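Local coordinates for protein HTH-type transcriptional regulator Rv1985c/MT2039 (Mycobacterium tuberculosis, PDB 3ISP) that binds DNA as a homodimeric LysR-family transcription factor, probably activating expression of the exporter LysE and repressing its own gene, at residues A73-L77 with C270-D274; R96-N102 with V140-V145; V101-M106 with V124-D128; V157-G161 with T282-R286. All blocks are in the same frame, centred on the assembly; numbering follows the deposited sequence.

Contact 1: A73-L77 with C270-D274; sequences AQTAL and CWKLD
Gln74 lies across the indole of Trp271. Its CG methylene stands 3.9 Å from the centroid of the five-membered ring, 15° off the ring normal, a CH-pi contact over the face. The amide follows on the same course and stands nearly upright on the ring, the two planes 88° apart, with NE2 over the pyrrole part beside CD1 and CG. The Gln74 chain is extended beyond CG, and CG lies anti to the carbonyl carbon (chi1 -49°), which carries the amide from the helix wall out over the ring. Leu77, one turn on, meets the benzo part of the indole from another direction: CD2 comes in at the edge, near the ring plane, 3.6 Å from Trp271 CZ3. Ala73 completes the turn, its CB 3.9 Å from Trp271 CH2, while its carbonyl oxygen approaches the same end obliquely. Leu273 adds a second touch to Gln74, with its CD2 3.7 Å from Gln74 CB. Helix 66-82 corresponds to the linker helix of LysR-type regulators, which joins the DNA-binding domain to the regulatory domain; here it rests on the end of strand 255-271 of the regulatory domain. In the second shell, Met142 packs on Trp271, and Ile277 and Ile278 of helix 276-288 receive Leu77. Arg156 donates to the carbonyl oxygen of Leu273, in the loop after the strand. On the dimer side, Thr75 meets Thr75 of the second subunit, and Gln74 packs on Leu78 of that subunit.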
loop_
_atom_site.group_PDB
_atom_site.type_symbol
_atom_site.label_atom_id
_atom_site.label_comp_id
_atom_site.label_asym_id
_atom_site.label_seq_id
_atom_site.Cartn_x
_atom_site.Cartn_y
_atom_site.Cartn_z
ATOM N N ALA A 73 11.500 -13.299 20.583
ATOM C CA ALA A 73 11.403 -14.661 20.072
ATOM C C ALA A 73 12.745 -15.387 20.045
ATOM O O ALA A 73 12.800 -16.602 20.247
ATOM C CB ALA A 73 10.758 -14.679 18.702
ATOM N N GLN A 74 13.823 -14.658 19.788
ATOM C CA GLN A 74 15.135 -15.275 19.811
ATOM C C GLN A 74 15.420 -15.628 21.258
ATOM O O GLN A 74 15.965 -16.685 21.561
ATOM C CB GLN A 74 16.193 -14.333 19.240
ATOM C CG GLN A 74 15.793 -13.724 17.901
ATOM C CD GLN A 74 16.890 -12.894 17.257
ATOM O OE1 GLN A 74 17.393 -11.932 17.836
ATOM N NE2 GLN A 74 17.248 -13.254 16.035
ATOM N N THR A 75 15.011 -14.743 22.154
ATOM C CA THR A 75 15.194 -14.955 23.580
ATOM C C THR A 75 14.409 -16.166 24.067
ATOM O O THR A 75 14.898 -16.953 24.879
ATOM C CB THR A 75 14.769 -13.706 24.370
ATOM O OG1 THR A 75 15.875 -12.799 24.445
ATOM C CG2 THR A 75 14.323 -14.076 25.769
ATOM N N ALA A 76 13.190 -16.308 23.563
ATOM C CA ALA A 76 12.321 -17.416 23.940
ATOM C C ALA A 76 12.892 -18.765 23.508
ATOM O O ALA A 76 12.676 -19.780 24.177
ATOM C CB ALA A 76 10.932 -17.216 23.348
ATOM N N LEU A 77 13.606 -18.777 22.382
ATOM C CA LEU A 77 14.218 -20.005 21.889
ATOM C C LEU A 77 15.515 -20.271 22.631
ATOM O O LEU A 77 15.781 -21.396 23.057
ATOM C CB LEU A 77 14.486 -19.931 20.387
ATOM C CG LEU A 77 15.317 -21.089 19.837
ATOM C CD1 LEU A 77 14.523 -22.385 19.823
ATOM C CD2 LEU A 77 15.791 -20.756 18.457
ATOM N N CYS A 270 19.043 -17.224 8.522
ATOM C CA CYS A 270 18.498 -17.605 9.825
ATOM C C CYS A 270 19.042 -16.749 10.970
ATOM O O CYS A 270 20.057 -16.062 10.822
ATOM C CB CYS A 270 18.758 -19.082 10.109
ATOM S SG CYS A 270 20.496 -19.529 10.289
ATOM N N TRP A 271 18.357 -16.801 12.113
ATOM C CA TRP A 271 18.761 -16.050 13.302
ATOM C C TRP A 271 20.239 -16.183 13.603
ATOM O O TRP A 271 20.729 -17.282 13.859
ATOM C CB TRP A 271 17.989 -16.509 14.536
ATOM C CG TRP A 271 16.570 -16.054 14.568
ATOM C CD1 TRP A 271 16.013 -15.052 13.830
ATOM C CD2 TRP A 271 15.531 -16.568 15.403
ATOM N NE1 TRP A 271 14.683 -14.927 14.143
ATOM C CE2 TRP A 271 14.363 -15.845 15.107
ATOM C CE3 TRP A 271 15.473 -17.577 16.365
ATOM C CZ2 TRP A 271 13.146 -16.099 15.742
ATOM C CZ3 TRP A 271 14.259 -17.832 16.993
ATOM C CH2 TRP A 271 13.114 -17.098 16.676
ATOM N N LYS A 272 20.943 -15.056 13.576
ATOM C CA LYS A 272 22.326 -15.007 14.025
ATOM C C LYS A 272 22.390 -15.123 15.547
ATOM O O LYS A 272 22.120 -14.165 16.270
ATOM C CB LYS A 272 22.989 -13.710 13.565
ATOM C CG LYS A 272 24.457 -13.584 13.938
ATOM C CD LYS A 272 25.112 -12.414 13.200
ATOM C CE LYS A 272 24.341 -11.117 13.414
ATOM N NZ LYS A 272 24.598 -10.131 12.330
ATOM N N LEU A 273 22.738 -16.313 16.017
ATOM C CA LEU A 273 22.866 -16.598 17.428
ATOM C C LEU A 273 23.328 -18.029 17.551
ATOM O O LEU A 273 23.450 -18.717 16.549
ATOM C CB LEU A 273 21.540 -16.395 18.158
ATOM C CG LEU A 273 20.282 -17.058 17.594
ATOM C CD1 LEU A 273 20.329 -18.567 17.759
ATOM C CD2 LEU A 273 19.044 -16.489 18.275
ATOM N N ASP A 274 23.597 -18.475 18.773
ATOM C CA ASP A 274 23.936 -19.876 19.007
ATOM C C ASP A 274 22.693 -20.701 19.321
ATOM O O ASP A 274 21.854 -20.316 20.138
ATOM C CB ASP A 274 24.937 -20.001 20.150
ATOM C CG ASP A 274 26.324 -19.563 19.750
ATOM O OD1 ASP A 274 26.587 -19.496 18.524
ATOM O OD2 ASP A 274 27.142 -19.289 20.662
#

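Contact 2: R96-N102 with V140-V145; sequences RITIAVN and VAMGAV
Ala100 grips the neighbouring strand through both of its backbone polar atoms. Ala100 N donates to Gly143 O at 3.0 Å, and Ala100 O receives Val145 N at 3.0 Å. Between these two bonds Ala100 and Ala144 stand abreast, their methyls on the same face of the sheet, where Ser132 of helix 129-137 also touches Ala100. Farther back Met142 N donates to Thr98 O at 2.8 Å. Thr98 lies against the turn that precedes the strand. Its OG1 lies beside the backbone N (chi1 -62°) and turns to Asp123, leaving CG2 anti to that N, 3.5 Å from Val140 O. The Met142 chain is bent, bringing CE to 3.7 Å from Thr98 CB. At the far end Asn102 crosses Val145 obliquely, ND2 beside CG1, and the same ND2 makes a weak hydrogen bond to Ser105 OG.

The end near Arg96 is looser. The Val140 side chain touches only marginally, although its carbonyl oxygen lies against Thr98, and Arg96, partly exposed, directs its guanidinium to Thr218 O of the third subunit. Strand 95-101 runs parallel between 143-146 and 120-126, the order found in the alpha/beta subdomain that opens the periplasmic-binding-protein-like regulatory domain of LysR proteins.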
loop_
_atom_site.group_PDB
_atom_site.type_symbol
_atom_site.label_atom_id
_atom_site.label_comp_id
_atom_site.label_asym_id
_atom_site.label_seq_id
_atom_site.Cartn_x
_atom_site.Cartn_y
_atom_site.Cartn_z
ATOM N N ARG A 96 8.608 -25.715 18.592
ATOM C CA ARG A 96 7.966 -25.124 17.428
ATOM C C ARG A 96 8.974 -24.308 16.639
ATOM O O ARG A 96 9.577 -23.375 17.178
ATOM C CB ARG A 96 6.817 -24.215 17.852
ATOM C CG ARG A 96 6.257 -23.374 16.718
ATOM C CD ARG A 96 5.519 -24.238 15.702
ATOM N NE ARG A 96 4.327 -24.838 16.285
ATOM C CZ ARG A 96 3.636 -25.821 15.726
ATOM N NH1 ARG A 96 4.024 -26.316 14.559
ATOM N NH2 ARG A 96 2.565 -26.314 16.338
ATOM N N ILE A 97 9.161 -24.661 15.368
ATOM C CA ILE A 97 10.041 -23.890 14.501
ATOM C C ILE A 97 9.304 -23.409 13.263
ATOM O O ILE A 97 8.643 -24.181 12.571
ATOM C CB ILE A 97 11.316 -24.672 14.113
ATOM C CG1 ILE A 97 12.332 -24.591 15.247
ATOM C CG2 ILE A 97 11.945 -24.092 12.862
ATOM C CD1 ILE A 97 12.799 -23.183 15.523
ATOM N N THR A 98 9.410 -22.116 12.996
ATOM C CA THR A 98 8.763 -21.545 11.832
ATOM C C THR A 98 9.807 -21.104 10.820
ATOM O O THR A 98 10.732 -20.343 11.133
ATOM C CB THR A 98 7.880 -20.344 12.205
ATOM O OG1 THR A 98 6.834 -20.768 13.093
ATOM C CG2 THR A 98 7.268 -19.741 10.950
ATOM N N ILE A 99 9.665 -21.593 9.598
ATOM C CA ILE A 99 10.571 -21.172 8.557
ATOM C C ILE A 99 9.841 -20.789 7.287
ATOM O O ILE A 99 8.891 -21.447 6.881
ATOM C CB ILE A 99 11.693 -22.214 8.305
ATOM C CG1 ILE A 99 11.144 -23.509 7.750
ATOM C CG2 ILE A 99 12.428 -22.537 9.607
ATOM C CD1 ILE A 99 11.907 -24.703 8.297
ATOM N N ALA A 100 10.276 -19.693 6.682
ATOM C CA ALA A 100 9.745 -19.268 5.402
ATOM C C ALA A 100 10.414 -20.042 4.248
ATOM O O ALA A 100 11.596 -20.379 4.326
ATOM C CB ALA A 100 9.941 -17.770 5.244
ATOM N N VAL A 101 9.655 -20.329 3.189
ATOM C CA VAL A 101 10.192 -21.001 2.000
ATOM C C VAL A 101 9.506 -20.538 0.709
ATOM O O VAL A 101 8.293 -20.646 0.591
ATOM C CB VAL A 101 10.009 -22.526 2.091
ATOM C CG1 VAL A 101 10.582 -23.201 0.869
ATOM C CG2 VAL A 101 10.668 -23.071 3.340
ATOM N N ASN A 102 10.277 -20.035 -0.256
ATOM C CA ASN A 102 9.729 -19.659 -1.559
ATOM C C ASN A 102 9.105 -20.848 -2.282
ATOM O O ASN A 102 9.632 -21.964 -2.227
ATOM C CB ASN A 102 10.776 -18.986 -2.448
ATOM C CG ASN A 102 11.908 -19.926 -2.842
ATOM O OD1 ASN A 102 12.349 -19.945 -3.988
ATOM N ND2 ASN A 102 12.387 -20.702 -1.888
ATOM N N VAL A 140 8.973 -13.815 13.570
ATOM C CA VAL A 140 7.976 -14.825 13.228
ATOM C C VAL A 140 8.637 -16.090 12.696
ATOM O O VAL A 140 8.260 -17.198 13.080
ATOM C CB VAL A 140 6.939 -14.293 12.209
ATOM C CG1 VAL A 140 6.253 -15.440 11.471
ATOM C CG2 VAL A 140 5.921 -13.416 12.906
ATOM N N ALA A 141 9.624 -15.925 11.820
ATOM C CA ALA A 141 10.376 -17.061 11.291
ATOM C C ALA A 141 11.788 -17.077 11.854
ATOM O O ALA A 141 12.426 -16.030 11.963
ATOM C CB ALA A 141 10.421 -17.003 9.787
ATOM N N MET A 142 12.273 -18.265 12.214
ATOM C CA MET A 142 13.642 -18.405 12.716
ATOM C C MET A 142 14.603 -18.797 11.596
ATOM O O MET A 142 15.737 -19.210 11.850
ATOM C CB MET A 142 13.738 -19.373 13.919
ATOM C CG MET A 142 12.594 -20.378 14.083
ATOM S SD MET A 142 11.342 -20.011 15.357
ATOM C CE MET A 142 10.312 -18.832 14.518
ATOM N N GLY A 143 14.139 -18.648 10.356
ATOM C CA GLY A 143 14.941 -18.937 9.183
ATOM C C GLY A 143 14.104 -18.980 7.925
ATOM O O GLY A 143 12.917 -19.298 7.994
ATOM N N ALA A 144 14.710 -18.665 6.778
ATOM C CA ALA A 144 13.972 -18.619 5.507
ATOM C C ALA A 144 14.836 -18.872 4.270
ATOM O O ALA A 144 15.923 -18.311 4.134
ATOM C CB ALA A 144 13.246 -17.282 5.364
ATOM N N VAL A 145 14.350 -19.710 3.362
ATOM C CA VAL A 145 14.944 -19.795 2.037
ATOM C C VAL A 145 14.448 -18.580 1.242
ATOM O O VAL A 145 13.254 -18.399 1.070
ATOM C CB VAL A 145 14.568 -21.110 1.334
ATOM C CG1 VAL A 145 15.104 -21.137 -0.080
ATOM C CG2 VAL A 145 15.090 -22.300 2.127
#

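Contact 3: V101-M106 with V124-D128; sequences VNADSM and VRIED
Met106 and Ile126 meet at about a right angle, Met106 CB lying 3.7 Å from Ile126 CD1. Met106 has CG anti to the backbone N (chi1 173°) and then bends twice, so that its CE swings round to meet Val124 CG1 tip to tip at 3.5 Å. Ile126 splits its branches between partners: CD1 faces Met106, whereas CG2, anti to the backbone N, packs against Ala103, 3.8 Å from its CB. Val101 reaches Val124 more loosely, CG2 to CG1 at 4.1 Å. Between the backbones Val101 N donates to Arg125 O at 2.8 Å. Glu127 N returns a longer bond to Val101 O at 3.2 Å.

Asn102 occupies the N-cap position; its O accepts from both Ser105 N and Met106 N. Asp128 likewise precedes helix 129-137, with OD1 held by His131 N. Pro222 and Thr223 of the third subunit pack on Val124 and Ile126. The helix begun at Ala103 leads from strand 95-101 toward parallel strand 120-126, a beta-alpha-beta crossover of the regulatory domain.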
loop_
_atom_site.group_PDB
_atom_site.type_symbol
_atom_site.label_atom_id
_atom_site.label_comp_id
_atom_site.label_asym_id
_atom_site.label_seq_id
_atom_site.Cartn_x
_atom_site.Cartn_y
_atom_site.Cartn_z
ATOM N N VAL A 101 9.655 -20.329 3.189
ATOM C CA VAL A 101 10.192 -21.001 2.000
ATOM C C VAL A 101 9.506 -20.538 0.709
ATOM O O VAL A 101 8.293 -20.646 0.591
ATOM C CB VAL A 101 10.009 -22.526 2.091
ATOM C CG1 VAL A 101 10.582 -23.201 0.869
ATOM C CG2 VAL A 101 10.668 -23.071 3.340
ATOM N N ASN A 102 10.277 -20.035 -0.256
ATOM C CA ASN A 102 9.729 -19.659 -1.559
ATOM C C ASN A 102 9.105 -20.848 -2.282
ATOM O O ASN A 102 9.632 -21.964 -2.227
ATOM C CB ASN A 102 10.776 -18.986 -2.448
ATOM C CG ASN A 102 11.908 -19.926 -2.842
ATOM O OD1 ASN A 102 12.349 -19.945 -3.988
ATOM N ND2 ASN A 102 12.387 -20.702 -1.888
ATOM N N ALA A 103 7.986 -20.594 -2.964
ATOM C CA ALA A 103 7.163 -21.636 -3.588
ATOM C C ALA A 103 7.961 -22.630 -4.416
ATOM O O ALA A 103 7.779 -23.832 -4.299
ATOM C CB ALA A 103 6.075 -20.997 -4.448
ATOM N N ASP A 104 8.834 -22.107 -5.267
ATOM C CA ASP A 104 9.671 -22.923 -6.140
ATOM C C ASP A 104 10.623 -23.868 -5.394
ATOM O O ASP A 104 10.936 -24.951 -5.890
ATOM C CB ASP A 104 10.444 -22.030 -7.111
ATOM C CG ASP A 104 9.562 -21.482 -8.216
ATOM O OD1 ASP A 104 8.482 -22.078 -8.458
ATOM O OD2 ASP A 104 9.952 -20.463 -8.839
ATOM N N SER A 105 11.071 -23.482 -4.205
ATOM C CA SER A 105 11.916 -24.388 -3.430
ATOM C C SER A 105 11.123 -25.501 -2.776
ATOM O O SER A 105 11.606 -26.627 -2.671
ATOM C CB SER A 105 12.737 -23.641 -2.380
ATOM O OG SER A 105 13.652 -22.741 -2.987
ATOM N N MET A 106 9.911 -25.190 -2.327
ATOM C CA MET A 106 9.108 -26.190 -1.637
ATOM C C MET A 106 8.691 -27.302 -2.594
ATOM O O MET A 106 8.582 -28.458 -2.205
ATOM C CB MET A 106 7.882 -25.562 -0.955
ATOM C CG MET A 106 6.905 -26.581 -0.353
ATOM S SD MET A 106 7.583 -27.613 0.972
ATOM C CE MET A 106 7.861 -26.381 2.186
ATOM N N VAL A 124 5.664 -24.201 8.466
ATOM C CA VAL A 124 6.232 -23.731 7.215
ATOM C C VAL A 124 5.304 -22.734 6.520
ATOM O O VAL A 124 4.094 -22.935 6.463
ATOM C CB VAL A 124 6.539 -24.917 6.273
ATOM C CG1 VAL A 124 7.168 -24.431 4.989
ATOM C CG2 VAL A 124 7.463 -25.894 6.960
ATOM N N ARG A 125 5.885 -21.651 6.017
ATOM C CA ARG A 125 5.139 -20.612 5.337
ATOM C C ARG A 125 5.681 -20.503 3.935
ATOM O O ARG A 125 6.890 -20.442 3.742
ATOM C CB ARG A 125 5.369 -19.261 6.009
ATOM C CG ARG A 125 5.337 -19.266 7.518
ATOM C CD ARG A 125 3.941 -19.544 8.002
ATOM N NE ARG A 125 3.852 -19.466 9.451
ATOM C CZ ARG A 125 3.659 -18.337 10.120
ATOM N NH1 ARG A 125 3.548 -17.189 9.469
ATOM N NH2 ARG A 125 3.586 -18.363 11.440
ATOM N N ILE A 126 4.799 -20.459 2.950
ATOM C CA ILE A 126 5.240 -20.224 1.590
ATOM C C ILE A 126 5.197 -18.739 1.330
ATOM O O ILE A 126 4.127 -18.160 1.201
ATOM C CB ILE A 126 4.365 -20.936 0.576
ATOM C CG1 ILE A 126 4.361 -22.436 0.853
ATOM C CG2 ILE A 126 4.872 -20.664 -0.809
ATOM C CD1 ILE A 126 5.705 -23.080 0.702
ATOM N N GLU A 127 6.365 -18.123 1.256
ATOM C CA GLU A 127 6.443 -16.690 1.095
ATOM C C GLU A 127 7.484 -16.339 0.045
ATOM O O GLU A 127 8.468 -17.057 -0.129
ATOM C CB GLU A 127 6.802 -16.026 2.429
ATOM C CG GLU A 127 5.907 -16.428 3.599
ATOM C CD GLU A 127 4.445 -16.013 3.429
ATOM O OE1 GLU A 127 4.096 -15.417 2.379
ATOM O OE2 GLU A 127 3.642 -16.292 4.349
ATOM N N ASP A 128 7.266 -15.238 -0.660
ATOM C CA ASP A 128 8.265 -14.778 -1.606
ATOM C C ASP A 128 9.403 -14.064 -0.864
ATOM O O ASP A 128 9.481 -14.109 0.368
ATOM C CB ASP A 128 7.651 -13.904 -2.722
ATOM C CG ASP A 128 6.980 -12.614 -2.202
ATOM O OD1 ASP A 128 7.313 -12.098 -1.101
ATOM O OD2 ASP A 128 6.112 -12.097 -2.936
#

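Contact 4: V157-G161 with T282-R286; sequences VHPLG and TDTVR
His158 is held between two residues of the helix, one over its ring face and one at its edge. The CH-pi contact comes from Thr282, whose CG2 stands 4.0 Å from the centroid of the imidazole, 12° off the normal. With OG1 beside the backbone N (chi1 -60°) the methyl is left anti to it, over the ring, while OG1 itself pairs with Trp268 NE1 and Ile278 O.

The second contact is between flat groups. Arg286 reaches toward the strand with a chain extended from CG to NE, and its guanidinium stands 81° from the imidazole plane. The imidazole edge, at CD2, meets the guanidinium face, and His158 CB also touches this group. Pro159 is at the guanidinium's edge, its CD 3.9 Å from Arg286 NH2. This part of the contact lies toward the surface, since Pro159 and Arg286 are both exposed.

Purely apolar packing is left to Leu160. Its CD2 is 3.9 Å from Val285 CG1 and 4.0 Å from Arg286 CG, wedged beside the helix backbone.

Helix 276-288 thus lies over strands 155-169 and 255-271, antiparallel neighbours in the sheet: Trp268 of the latter strand meets the His158 ring, packs on Leu160 and Val285, and Cys270 touches Thr282.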
loop_
_atom_site.group_PDB
_atom_site.type_symbol
_atom_site.label_atom_id
_atom_site.label_comp_id
_atom_site.label_asym_id
_atom_site.label_seq_id
_atom_site.Cartn_x
_atom_site.Cartn_y
_atom_site.Cartn_z
ATOM N N VAL A 157 23.573 -15.189 6.854
ATOM C CA VAL A 157 23.272 -15.576 5.482
ATOM C C VAL A 157 24.124 -16.756 5.030
ATOM O O VAL A 157 25.353 -16.703 5.120
ATOM C CB VAL A 157 23.563 -14.419 4.530
ATOM C CG1 VAL A 157 23.504 -14.891 3.099
ATOM C CG2 VAL A 157 22.606 -13.268 4.778
ATOM N N HIS A 158 23.464 -17.807 4.542
ATOM C CA HIS A 158 24.133 -18.977 3.962
ATOM C C HIS A 158 23.762 -19.199 2.492
ATOM O O HIS A 158 22.586 -19.348 2.152
ATOM C CB HIS A 158 23.750 -20.242 4.713
ATOM C CG HIS A 158 24.135 -20.236 6.155
ATOM N ND1 HIS A 158 23.275 -19.835 7.153
ATOM C CD2 HIS A 158 25.280 -20.608 6.773
ATOM C CE1 HIS A 158 23.874 -19.955 8.322
ATOM N NE2 HIS A 158 25.089 -20.427 8.119
ATOM N N PRO A 159 24.765 -19.255 1.610
ATOM C CA PRO A 159 24.428 -19.535 0.214
ATOM C C PRO A 159 24.044 -20.984 0.094
ATOM O O PRO A 159 24.591 -21.827 0.803
ATOM C CB PRO A 159 25.736 -19.269 -0.523
ATOM C CG PRO A 159 26.556 -18.443 0.433
ATOM C CD PRO A 159 26.190 -18.943 1.781
ATOM N N LEU A 160 23.095 -21.274 -0.787
ATOM C CA LEU A 160 22.588 -22.627 -0.931
ATOM C C LEU A 160 22.950 -23.193 -2.296
ATOM O O LEU A 160 22.976 -24.409 -2.474
ATOM C CB LEU A 160 21.077 -22.624 -0.760
ATOM C CG LEU A 160 20.570 -22.399 0.660
ATOM C CD1 LEU A 160 19.090 -22.089 0.596
ATOM C CD2 LEU A 160 20.817 -23.620 1.513
ATOM N N GLY A 161 23.254 -22.292 -3.234
ATOM C CA GLY A 161 23.430 -22.622 -4.636
ATOM C C GLY A 161 22.509 -21.777 -5.505
ATOM O O GLY A 161 21.877 -20.847 -5.037
ATOM N N THR A 282 19.811 -25.732 9.929
ATOM C CA THR A 282 20.679 -25.202 8.882
ATOM C C THR A 282 21.403 -26.311 8.124
ATOM O O THR A 282 21.490 -26.275 6.900
ATOM C CB THR A 282 21.710 -24.202 9.443
ATOM O OG1 THR A 282 21.023 -23.108 10.051
ATOM C CG2 THR A 282 22.588 -23.653 8.333
ATOM N N ASP A 283 21.916 -27.296 8.848
ATOM C CA ASP A 283 22.596 -28.411 8.207
ATOM C C ASP A 283 21.670 -29.115 7.260
ATOM O O ASP A 283 22.042 -29.441 6.137
ATOM C CB ASP A 283 23.116 -29.420 9.228
ATOM C CG ASP A 283 24.447 -29.019 9.796
ATOM O OD1 ASP A 283 25.058 -28.080 9.227
ATOM O OD2 ASP A 283 24.876 -29.630 10.806
ATOM N N THR A 284 20.459 -29.361 7.729
ATOM C CA THR A 284 19.475 -30.062 6.936
ATOM C C THR A 284 19.085 -29.261 5.690
ATOM O O THR A 284 19.125 -29.775 4.579
ATOM C CB THR A 284 18.271 -30.388 7.787
ATOM O OG1 THR A 284 18.684 -31.302 8.805
ATOM C CG2 THR A 284 17.176 -31.015 6.945
ATOM N N VAL A 285 18.735 -27.996 5.872
ATOM C CA VAL A 285 18.421 -27.161 4.738
ATOM C C VAL A 285 19.569 -27.147 3.742
ATOM O O VAL A 285 19.360 -27.362 2.564
ATOM C CB VAL A 285 18.053 -25.731 5.168
ATOM C CG1 VAL A 285 18.006 -24.803 3.961
ATOM C CG2 VAL A 285 16.720 -25.739 5.912
ATOM N N ARG A 286 20.784 -26.909 4.214
ATOM C CA ARG A 286 21.947 -26.863 3.331
ATOM C C ARG A 286 22.155 -28.156 2.535
ATOM O O ARG A 286 22.511 -28.125 1.355
ATOM C CB ARG A 286 23.208 -26.524 4.128
ATOM C CG ARG A 286 23.650 -25.076 3.990
ATOM C CD ARG A 286 24.957 -24.778 4.731
ATOM N NE ARG A 286 25.516 -23.502 4.284
ATOM C CZ ARG A 286 26.432 -22.800 4.951
ATOM N NH1 ARG A 286 26.899 -23.249 6.112
ATOM N NH2 ARG A 286 26.878 -21.642 4.461
#

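All four contacts reach one mixed sheet of the regulatory domain. Contacts 2 and 3 are closest, with centres 9 Å apart, and share Val101 and Asn102; contact 2 pairs strand 95-101 with 143-146 and contact 3 pairs it with 120-126, both parallel. Contact 1 joins the linker helix to the same sheet: its centre is 12 Å from that of contact 2, and Trp271 CZ3 lies 3.5 Å from Met142 CB. Contact 4 is tied to contact 1 through Cys270, whose SG is 3.6 Å from Thr282 OG1, and more loosely to contact 2 through Val145. Contacts 1 and 3 do not touch, their nearest atoms being about 11 Å apart.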